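Local coordinates for protein flavin prenyltransferase UbiX (PDB 2EJB) that probably makes the prenylated FMN cofactor of UbiD decarboxylases, joining a dimethylallyl group from dimethylallyl monophosphate to reduced FMN without the help of a metal, at residues A[2-13]-A[82-91]; A[119-127]-A[141-151]. All coordinates share one frame; numbering follows the deposited sequence.

Contact 1 (A[2-13]-A[82-91])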
loop_
_atom_site.group_PDB
_atom_site.type_symbol
_atom_site.label_atom_id
_atom_site.label_comp_id
_atom_site.label_asym_id
_atom_site.label_seq_id
_atom_site.Cartn_x
_atom_site.Cartn_y
_atom_site.Cartn_z
ATOM N N GLN A 2 -15.541 -11.548 -22.982
ATOM C CA GLN A 2 -15.258 -12.486 -21.905
ATOM C C GLN A 2 -15.942 -12.114 -20.590
ATOM O O GLN A 2 -16.513 -11.028 -20.444
ATOM C CB GLN A 2 -13.744 -12.635 -21.688
ATOM C CG GLN A 2 -12.867 -11.698 -22.511
ATOM C CD GLN A 2 -11.407 -12.122 -22.540
ATOM O OE1 GLN A 2 -10.830 -12.469 -21.514
ATOM N NE2 GLN A 2 -10.808 -12.103 -23.726
ATOM N N LYS A 3 -15.892 -13.040 -19.641
ATOM C CA LYS A 3 -16.499 -12.841 -18.335
ATOM C C LYS A 3 -15.464 -12.437 -17.297
ATOM O O LYS A 3 -14.319 -12.889 -17.326
ATOM C CB LYS A 3 -17.194 -14.126 -17.885
ATOM C CG LYS A 3 -18.357 -14.544 -18.763
ATOM C CD LYS A 3 -18.925 -15.869 -18.302
ATOM C CE LYS A 3 -20.299 -16.121 -18.893
ATOM N NZ LYS A 3 -20.271 -16.208 -20.379
ATOM N N ILE A 4 -15.881 -11.583 -16.377
ATOM C CA ILE A 4 -15.017 -11.120 -15.302
ATOM C C ILE A 4 -15.814 -11.213 -14.011
ATOM O O ILE A 4 -17.017 -10.948 -13.992
ATOM C CB ILE A 4 -14.579 -9.647 -15.509
ATOM C CG1 ILE A 4 -13.593 -9.545 -16.674
ATOM C CG2 ILE A 4 -13.940 -9.110 -14.238
ATOM C CD1 ILE A 4 -12.263 -10.228 -16.423
ATOM N N ALA A 5 -15.142 -11.612 -12.940
ATOM C CA ALA A 5 -15.782 -11.722 -11.640
ATOM C C ALA A 5 -15.222 -10.605 -10.766
ATOM O O ALA A 5 -14.009 -10.425 -10.689
ATOM C CB ALA A 5 -15.485 -13.081 -11.022
ATOM N N LEU A 6 -16.109 -9.853 -10.125
ATOM C CA LEU A 6 -15.700 -8.749 -9.267
ATOM C C LEU A 6 -16.407 -8.819 -7.925
ATOM O O LEU A 6 -17.641 -8.836 -7.852
ATOM C CB LEU A 6 -16.006 -7.402 -9.939
ATOM C CG LEU A 6 -15.755 -6.115 -9.134
ATOM C CD1 LEU A 6 -14.299 -6.039 -8.666
ATOM C CD2 LEU A 6 -16.082 -4.916 -10.004
ATOM N N CYS A 7 -15.609 -8.869 -6.866
ATOM C CA CYS A 7 -16.125 -8.924 -5.507
ATOM C C CYS A 7 -15.679 -7.664 -4.783
ATOM O O CYS A 7 -14.503 -7.293 -4.837
ATOM C CB CYS A 7 -15.576 -10.147 -4.774
ATOM S SG CYS A 7 -15.912 -11.735 -5.581
ATOM N N ILE A 8 -16.617 -7.010 -4.107
ATOM C CA ILE A 8 -16.309 -5.792 -3.366
ATOM C C ILE A 8 -16.577 -6.047 -1.890
ATOM O O ILE A 8 -17.714 -6.286 -1.485
ATOM C CB ILE A 8 -17.167 -4.618 -3.880
ATOM C CG1 ILE A 8 -17.012 -4.519 -5.401
ATOM C CG2 ILE A 8 -16.735 -3.313 -3.218
ATOM C CD1 ILE A 8 -17.773 -3.368 -6.036
ATOM N N THR A 9 -15.514 -6.014 -1.089
ATOM C CA THR A 9 -15.631 -6.266 0.339
ATOM C C THR A 9 -15.687 -4.989 1.163
ATOM O O THR A 9 -15.467 -3.891 0.650
ATOM C CB THR A 9 -14.459 -7.122 0.851
ATOM O OG1 THR A 9 -13.227 -6.403 0.690
ATOM C CG2 THR A 9 -14.387 -8.425 0.074
ATOM N N GLY A 10 -15.984 -5.153 2.450
ATOM C CA GLY A 10 -16.082 -4.021 3.351
ATOM C C GLY A 10 -14.743 -3.553 3.882
ATOM O O GLY A 10 -14.263 -4.026 4.917
ATOM N N ALA A 11 -14.140 -2.616 3.160
ATOM C CA ALA A 11 -12.853 -2.047 3.533
ATOM C C ALA A 11 -12.812 -0.623 2.994
ATOM O O ALA A 11 -13.445 -0.326 1.980
ATOM C CB ALA A 11 -11.716 -2.872 2.933
ATOM N N SER A 12 -12.082 0.255 3.672
ATOM C CA SER A 12 -11.980 1.642 3.234
ATOM C C SER A 12 -11.346 1.654 1.852
ATOM O O SER A 12 -10.262 1.101 1.650
ATOM C CB SER A 12 -11.121 2.454 4.208
ATOM O OG SER A 12 -11.029 3.808 3.802
ATOM N N GLY A 13 -12.034 2.271 0.902
ATOM C CA GLY A 13 -11.526 2.335 -0.454
ATOM C C GLY A 13 -12.444 1.587 -1.399
ATOM O O GLY A 13 -12.032 1.179 -2.488
ATOM N N TYR A 82 -13.743 -17.790 -16.926
ATOM C CA TYR A 82 -13.580 -16.359 -16.684
ATOM C C TYR A 82 -12.142 -15.924 -16.935
ATOM O O TYR A 82 -11.212 -16.713 -16.795
ATOM C CB TYR A 82 -13.960 -16.019 -15.243
ATOM C CG TYR A 82 -15.443 -16.086 -14.964
ATOM C CD1 TYR A 82 -16.156 -14.937 -14.626
ATOM C CD2 TYR A 82 -16.136 -17.292 -15.044
ATOM C CE1 TYR A 82 -17.522 -14.984 -14.375
ATOM C CE2 TYR A 82 -17.513 -17.351 -14.794
ATOM C CZ TYR A 82 -18.193 -16.190 -14.462
ATOM O OH TYR A 82 -19.542 -16.218 -14.221
ATOM N N ARG A 83 -11.963 -14.662 -17.301
ATOM C CA ARG A 83 -10.632 -14.142 -17.558
ATOM C C ARG A 83 -9.903 -13.880 -16.243
ATOM O O ARG A 83 -8.677 -13.850 -16.199
ATOM C CB ARG A 83 -10.720 -12.851 -18.369
ATOM C CG ARG A 83 -9.365 -12.264 -18.723
ATOM C CD ARG A 83 -9.502 -11.070 -19.635
ATOM N NE ARG A 83 -8.200 -10.536 -20.013
ATOM C CZ ARG A 83 -8.012 -9.649 -20.982
ATOM N NH1 ARG A 83 -9.043 -9.192 -21.682
ATOM N NH2 ARG A 83 -6.793 -9.204 -21.241
ATOM N N GLY A 84 -10.665 -13.688 -15.172
ATOM C CA GLY A 84 -10.052 -13.436 -13.880
ATOM C C GLY A 84 -11.043 -13.041 -12.803
ATOM O O GLY A 84 -12.216 -12.764 -13.075
ATOM N N VAL A 85 -10.571 -13.025 -11.566
ATOM C CA VAL A 85 -11.413 -12.653 -10.444
ATOM C C VAL A 85 -10.784 -11.524 -9.659
ATOM O O VAL A 85 -9.637 -11.630 -9.216
ATOM C CB VAL A 85 -11.634 -13.829 -9.481
ATOM C CG1 VAL A 85 -12.369 -13.347 -8.232
ATOM C CG2 VAL A 85 -12.433 -14.917 -10.173
ATOM N N TYR A 86 -11.539 -10.444 -9.494
ATOM C CA TYR A 86 -11.085 -9.285 -8.733
ATOM C C TYR A 86 -11.795 -9.231 -7.393
ATOM O O TYR A 86 -12.989 -9.527 -7.298
ATOM C CB TYR A 86 -11.393 -7.972 -9.464
ATOM C CG TYR A 86 -10.518 -7.674 -10.659
ATOM C CD1 TYR A 86 -11.051 -7.663 -11.950
ATOM C CD2 TYR A 86 -9.167 -7.374 -10.502
ATOM C CE1 TYR A 86 -10.258 -7.360 -13.053
ATOM C CE2 TYR A 86 -8.367 -7.070 -11.598
ATOM C CZ TYR A 86 -8.920 -7.063 -12.870
ATOM O OH TYR A 86 -8.139 -6.757 -13.959
ATOM N N VAL A 87 -11.046 -8.860 -6.362
ATOM C CA VAL A 87 -11.580 -8.687 -5.018
ATOM C C VAL A 87 -11.047 -7.297 -4.688
ATOM O O VAL A 87 -9.963 -7.137 -4.115
ATOM C CB VAL A 87 -11.024 -9.734 -4.024
ATOM C CG1 VAL A 87 -11.558 -9.458 -2.629
ATOM C CG2 VAL A 87 -11.438 -11.137 -4.464
ATOM N N VAL A 88 -11.824 -6.297 -5.095
ATOM C CA VAL A 88 -11.467 -4.894 -4.943
ATOM C C VAL A 88 -12.578 -4.046 -4.320
ATOM O O VAL A 88 -13.633 -3.846 -4.924
ATOM C CB VAL A 88 -11.125 -4.286 -6.327
ATOM C CG1 VAL A 88 -10.737 -2.823 -6.178
ATOM C CG2 VAL A 88 -10.010 -5.092 -6.996
ATOM N N PRO A 89 -12.364 -3.561 -3.088
ATOM C CA PRO A 89 -11.141 -3.790 -2.314
ATOM C C PRO A 89 -11.274 -5.087 -1.528
ATOM O O PRO A 89 -12.380 -5.568 -1.304
ATOM C CB PRO A 89 -11.083 -2.574 -1.400
ATOM C CG PRO A 89 -12.531 -2.351 -1.086
ATOM C CD PRO A 89 -13.205 -2.532 -2.445
ATOM N N CYS A 90 -10.142 -5.642 -1.111
ATOM C CA CYS A 90 -10.123 -6.875 -0.339
ATOM C C CYS A 90 -9.745 -6.558 1.108
ATOM O O CYS A 90 -8.595 -6.230 1.392
ATOM C CB CYS A 90 -9.104 -7.849 -0.939
ATOM S SG CYS A 90 -8.951 -9.416 -0.040
ATOM N N SER A 91 -10.715 -6.662 2.015
ATOM C CA SER A 91 -10.488 -6.386 3.430
ATOM C C SER A 91 -9.471 -7.376 3.985
ATOM O O SER A 91 -9.256 -8.440 3.401
ATOM C CB SER A 91 -11.802 -6.504 4.217
ATOM O OG SER A 91 -12.288 -7.839 4.219
#
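Tyr86, opposite Leu6 in a parallel ladder, hydrogen-bonds to Ala5 and Cys7 on either side of it, the strand directions of 3-8 and 84-87 being 14° apart; Tyr86 N donates almost straight to Ala5 O (2.7 Å), and Tyr86 O accepts Cys7 N at 2.7 Å. Of the side chains, Ala5 and Cys7 share one face with Val85 and Val87, Ala5 CB meeting Val85 CG2 at 3.7 Å. Ile4, Leu6 and Tyr86 occupy the other. There Leu6, with CG anti to its backbone N (chi1 175°), brings CD1 to 3.6 Å from Tyr86 CB, while Ile4 CG2 reaches the edge of the tyrosine ring, whose OH bonds to Leu173 O. At the start of the strands Lys3 CB sits over a face of Tyr82, a CH-pi contact 3.8 Å from the ring centroid, and Tyr82 OH is held by Asp32. The far end departs from ladder geometry. A cis peptide precedes Pro89, whose CD rests 3.7 Å from Ile8 CG2, and Thr9 OG1, lodged between its own backbone N and carbonyl carbon, accepts Ser91 N at 2.9 Å. Ser91 in turn caps helix 92-100 through Thr94 N. The apolar side-chain packing thus gives way to a polar end, where Thr9 ties its own loop to that of Ser91; Gly10, Ala11, Ser12 and Ser91 are predicted to bind FMN, as expected at the strand ends of a flavoprotein-type parallel sheet.

Contact 2 (A[119-127]-A[141-151]); sequences VPLVLLVRE and ITRMGGVVVPA
Leu124 points CG directly opposite its backbone N (chi1 -175°), and chi2 of 74° then swings CD1 across to the neighbouring strand, against Val149 CG1 at 3.7 Å and close beside Val149 O at 3.1 Å. The Leu124 CG branch point also meets Ala151 CB, 4.0 Å away. Leu123 turns otherwise: its CG lies beside the backbone N (chi1 -78°), which, with the turn at chi2, sends CD2 to Ile141 CG2 at 4.0 Å, the two side chains crossing at about a right angle. Strand 121-125, helix 132-143 and strand 147-150 form a beta-alpha-beta crossover, so Ile141, in the last turn of the connecting helix, packs down on the first strand of its own unit. A Schellman motif at Gly145 ends that helix, and a side chain on Gly146 would run into Ile141 CG2. The parallel strands are then stitched by five backbone bonds, among them Val149 N to Leu123 O at 2.7 Å and Ala151 N to Val125 O at 2.7 Å. On the Leu124 face, Val122 CG1 touches Val149 CG2 (4.0 Å) beneath helix 162-176. Cut back to an alanine, Leu124 would probably leave Val149 CG1 and Ala151 CB without their neighbour and open a gap under Val169 of that helix. On the Leu123 face, Val125 CG2 meets Val148 CG1 at 3.9 Å, and the backbone of Val148 hydrogen-bonds to the second subunit.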
loop_
_atom_site.group_PDB
_atom_site.type_symbol
_atom_site.label_atom_id
_atom_site.label_comp_id
_atom_site.label_asym_id
_atom_site.label_seq_id
_atom_site.Cartn_x
_atom_site.Cartn_y
_atom_site.Cartn_z
ATOM N N VAL A 119 -7.681 -19.938 -11.731
ATOM C CA VAL A 119 -8.254 -18.796 -12.435
ATOM C C VAL A 119 -7.575 -17.568 -11.829
ATOM O O VAL A 119 -7.481 -17.443 -10.601
ATOM C CB VAL A 119 -9.779 -18.695 -12.201
ATOM C CG1 VAL A 119 -10.295 -17.345 -12.693
ATOM C CG2 VAL A 119 -10.494 -19.836 -12.924
ATOM N N PRO A 120 -7.083 -16.649 -12.675
ATOM C CA PRO A 120 -6.422 -15.455 -12.144
ATOM C C PRO A 120 -7.213 -14.814 -11.003
ATOM O O PRO A 120 -8.419 -14.578 -11.121
ATOM C CB PRO A 120 -6.316 -14.553 -13.371
ATOM C CG PRO A 120 -6.108 -15.558 -14.493
ATOM C CD PRO A 120 -7.128 -16.624 -14.150
ATOM N N LEU A 121 -6.525 -14.553 -9.896
ATOM C CA LEU A 121 -7.134 -13.938 -8.717
ATOM C C LEU A 121 -6.347 -12.676 -8.367
ATOM O O LEU A 121 -5.138 -12.735 -8.122
ATOM C CB LEU A 121 -7.105 -14.911 -7.534
ATOM C CG LEU A 121 -7.639 -14.355 -6.206
ATOM C CD1 LEU A 121 -9.135 -14.029 -6.327
ATOM C CD2 LEU A 121 -7.403 -15.365 -5.103
ATOM N N VAL A 122 -7.033 -11.536 -8.338
ATOM C CA VAL A 122 -6.375 -10.266 -8.039
ATOM C C VAL A 122 -7.009 -9.562 -6.837
ATOM O O VAL A 122 -8.215 -9.322 -6.810
ATOM C CB VAL A 122 -6.430 -9.332 -9.266
ATOM C CG1 VAL A 122 -5.531 -8.129 -9.052
ATOM C CG2 VAL A 122 -6.009 -10.097 -10.520
ATOM N N LEU A 123 -6.184 -9.223 -5.853
ATOM C CA LEU A 123 -6.658 -8.558 -4.637
ATOM C C LEU A 123 -6.058 -7.163 -4.462
ATOM O O LEU A 123 -4.871 -6.947 -4.728
ATOM C CB LEU A 123 -6.308 -9.411 -3.410
ATOM C CG LEU A 123 -7.116 -10.655 -3.006
ATOM C CD1 LEU A 123 -7.762 -11.323 -4.197
ATOM C CD2 LEU A 123 -6.193 -11.618 -2.249
ATOM N N LEU A 124 -6.887 -6.213 -4.032
ATOM C CA LEU A 124 -6.410 -4.858 -3.786
ATOM C C LEU A 124 -6.481 -4.684 -2.285
ATOM O O LEU A 124 -7.568 -4.586 -1.720
ATOM C CB LEU A 124 -7.282 -3.791 -4.470
ATOM C CG LEU A 124 -6.681 -2.383 -4.302
ATOM C CD1 LEU A 124 -5.478 -2.256 -5.223
ATOM C CD2 LEU A 124 -7.711 -1.304 -4.635
ATOM N N VAL A 125 -5.324 -4.672 -1.633
ATOM C CA VAL A 125 -5.277 -4.531 -0.185
ATOM C C VAL A 125 -5.013 -3.090 0.227
ATOM O O VAL A 125 -4.170 -2.403 -0.348
ATOM C CB VAL A 125 -4.195 -5.448 0.424
ATOM C CG1 VAL A 125 -4.148 -5.252 1.930
ATOM C CG2 VAL A 125 -4.508 -6.912 0.088
ATOM N N ARG A 126 -5.754 -2.647 1.233
ATOM C CA ARG A 126 -5.649 -1.292 1.740
ATOM C C ARG A 126 -5.625 -1.368 3.263
ATOM O O ARG A 126 -6.667 -1.465 3.909
ATOM C CB ARG A 126 -6.852 -0.483 1.242
ATOM C CG ARG A 126 -6.808 1.019 1.483
ATOM C CD ARG A 126 -7.141 1.356 2.919
ATOM N NE ARG A 126 -5.997 1.936 3.600
ATOM C CZ ARG A 126 -5.896 2.056 4.916
ATOM N NH1 ARG A 126 -6.877 1.629 5.702
ATOM N NH2 ARG A 126 -4.810 2.601 5.443
ATOM N N GLU A 127 -4.421 -1.353 3.826
ATOM C CA GLU A 127 -4.239 -1.412 5.270
ATOM C C GLU A 127 -2.907 -0.755 5.641
ATOM O O GLU A 127 -1.995 -0.692 4.820
ATOM C CB GLU A 127 -4.266 -2.869 5.748
ATOM C CG GLU A 127 -4.012 -3.038 7.239
ATOM C CD GLU A 127 -5.031 -2.306 8.090
ATOM O OE1 GLU A 127 -6.112 -2.879 8.351
ATOM O OE2 GLU A 127 -4.751 -1.151 8.486
ATOM N N ILE A 141 -0.972 -15.916 -0.729
ATOM C CA ILE A 141 -1.775 -15.681 -1.936
ATOM C C ILE A 141 -0.834 -15.633 -3.140
ATOM O O ILE A 141 -1.044 -16.319 -4.142
ATOM C CB ILE A 141 -2.535 -14.324 -1.887
ATOM C CG1 ILE A 141 -3.615 -14.345 -0.802
ATOM C CG2 ILE A 141 -3.137 -14.013 -3.259
ATOM C CD1 ILE A 141 -4.631 -15.447 -0.957
ATOM N N THR A 142 0.213 -14.821 -3.014
ATOM C CA THR A 142 1.200 -14.636 -4.067
ATOM C C THR A 142 1.847 -15.944 -4.518
ATOM O O THR A 142 1.866 -16.254 -5.707
ATOM C CB THR A 142 2.293 -13.664 -3.601
ATOM O OG1 THR A 142 1.690 -12.408 -3.271
ATOM C CG2 THR A 142 3.338 -13.454 -4.696
ATOM N N ARG A 143 2.373 -16.707 -3.566
ATOM C CA ARG A 143 3.007 -17.978 -3.889
ATOM C C ARG A 143 2.026 -18.920 -4.569
ATOM O O ARG A 143 2.421 -19.739 -5.397
ATOM C CB ARG A 143 3.579 -18.618 -2.625
ATOM C CG ARG A 143 4.842 -17.925 -2.159
ATOM C CD ARG A 143 5.271 -18.337 -0.766
ATOM N NE ARG A 143 6.581 -17.777 -0.430
ATOM C CZ ARG A 143 7.122 -17.787 0.786
ATOM N NH1 ARG A 143 6.468 -18.323 1.808
ATOM N NH2 ARG A 143 8.331 -17.278 0.977
ATOM N N MET A 144 0.746 -18.790 -4.239
ATOM C CA MET A 144 -0.266 -19.646 -4.842
ATOM C C MET A 144 -0.654 -19.210 -6.250
ATOM O O MET A 144 -1.512 -19.831 -6.880
ATOM C CB MET A 144 -1.507 -19.713 -3.948
ATOM C CG MET A 144 -1.308 -20.603 -2.738
ATOM S SD MET A 144 -2.794 -20.806 -1.777
ATOM C CE MET A 144 -3.672 -22.078 -2.759
ATOM N N GLY A 145 -0.020 -18.150 -6.747
ATOM C CA GLY A 145 -0.322 -17.683 -8.091
ATOM C C GLY A 145 -1.183 -16.436 -8.125
ATOM O O GLY A 145 -1.335 -15.809 -9.171
ATOM N N GLY A 146 -1.761 -16.080 -6.982
ATOM C CA GLY A 146 -2.596 -14.897 -6.924
ATOM C C GLY A 146 -1.737 -13.649 -6.990
ATOM O O GLY A 146 -0.525 -13.706 -6.778
ATOM N N VAL A 147 -2.362 -12.519 -7.295
ATOM C CA VAL A 147 -1.643 -11.255 -7.371
ATOM C C VAL A 147 -2.185 -10.282 -6.344
ATOM O O VAL A 147 -3.389 -10.018 -6.292
ATOM C CB VAL A 147 -1.780 -10.602 -8.753
ATOM C CG1 VAL A 147 -1.185 -9.201 -8.720
ATOM C CG2 VAL A 147 -1.074 -11.451 -9.801
ATOM N N VAL A 148 -1.291 -9.752 -5.525
ATOM C CA VAL A 148 -1.689 -8.801 -4.506
ATOM C C VAL A 148 -1.268 -7.398 -4.902
ATOM O O VAL A 148 -0.090 -7.126 -5.139
ATOM C CB VAL A 148 -1.074 -9.155 -3.134
ATOM C CG1 VAL A 148 -1.436 -8.079 -2.103
ATOM C CG2 VAL A 148 -1.594 -10.509 -2.673
ATOM N N VAL A 149 -2.249 -6.510 -4.983
ATOM C CA VAL A 149 -1.996 -5.129 -5.345
ATOM C C VAL A 149 -2.381 -4.238 -4.175
ATOM O O VAL A 149 -3.546 -4.196 -3.781
ATOM C CB VAL A 149 -2.839 -4.697 -6.566
ATOM C CG1 VAL A 149 -2.420 -3.302 -7.009
ATOM C CG2 VAL A 149 -2.683 -5.704 -7.707
ATOM N N PRO A 150 -1.408 -3.531 -3.588
ATOM C CA PRO A 150 -1.744 -2.654 -2.465
ATOM C C PRO A 150 -2.344 -1.383 -3.049
ATOM O O PRO A 150 -1.972 -0.977 -4.144
ATOM C CB PRO A 150 -0.389 -2.393 -1.821
ATOM C CG PRO A 150 0.500 -2.311 -3.018
ATOM C CD PRO A 150 0.042 -3.504 -3.851
ATOM N N ALA A 151 -3.281 -0.763 -2.345
ATOM C CA ALA A 151 -3.866 0.467 -2.858
ATOM C C ALA A 151 -2.882 1.588 -2.532
ATOM O O ALA A 151 -3.119 2.397 -1.639
ATOM C CB ALA A 151 -5.221 0.728 -2.204
#

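In the fold
Contacts 1 and 2 join neighbouring strands of one parallel sheet, their centres about 10 Å apart. Strands 82-90 and 121-125 connect them side by side: Val85 N lies 2.7 Å from Pro120 O and Val85 O lies 2.8 Å from Val122 N, both probable hydrogen bonds. At the C-terminal ends of the strands the loops converge on the predicted FMN site, where Ser12 O packs 3.4 Å from Arg126 CD. The second subunit reaches the same place, Phe155 N bonding to Ser12 OG and Ser152 O to Arg126 NH2, while its Tyr156, predicted to bind dimethylallyl phosphate, packs on Arg126. Lys172 of the same chain as the contacts, also predicted to bind dimethylallyl phosphate, has its side chain about 5 Å from that of Val149.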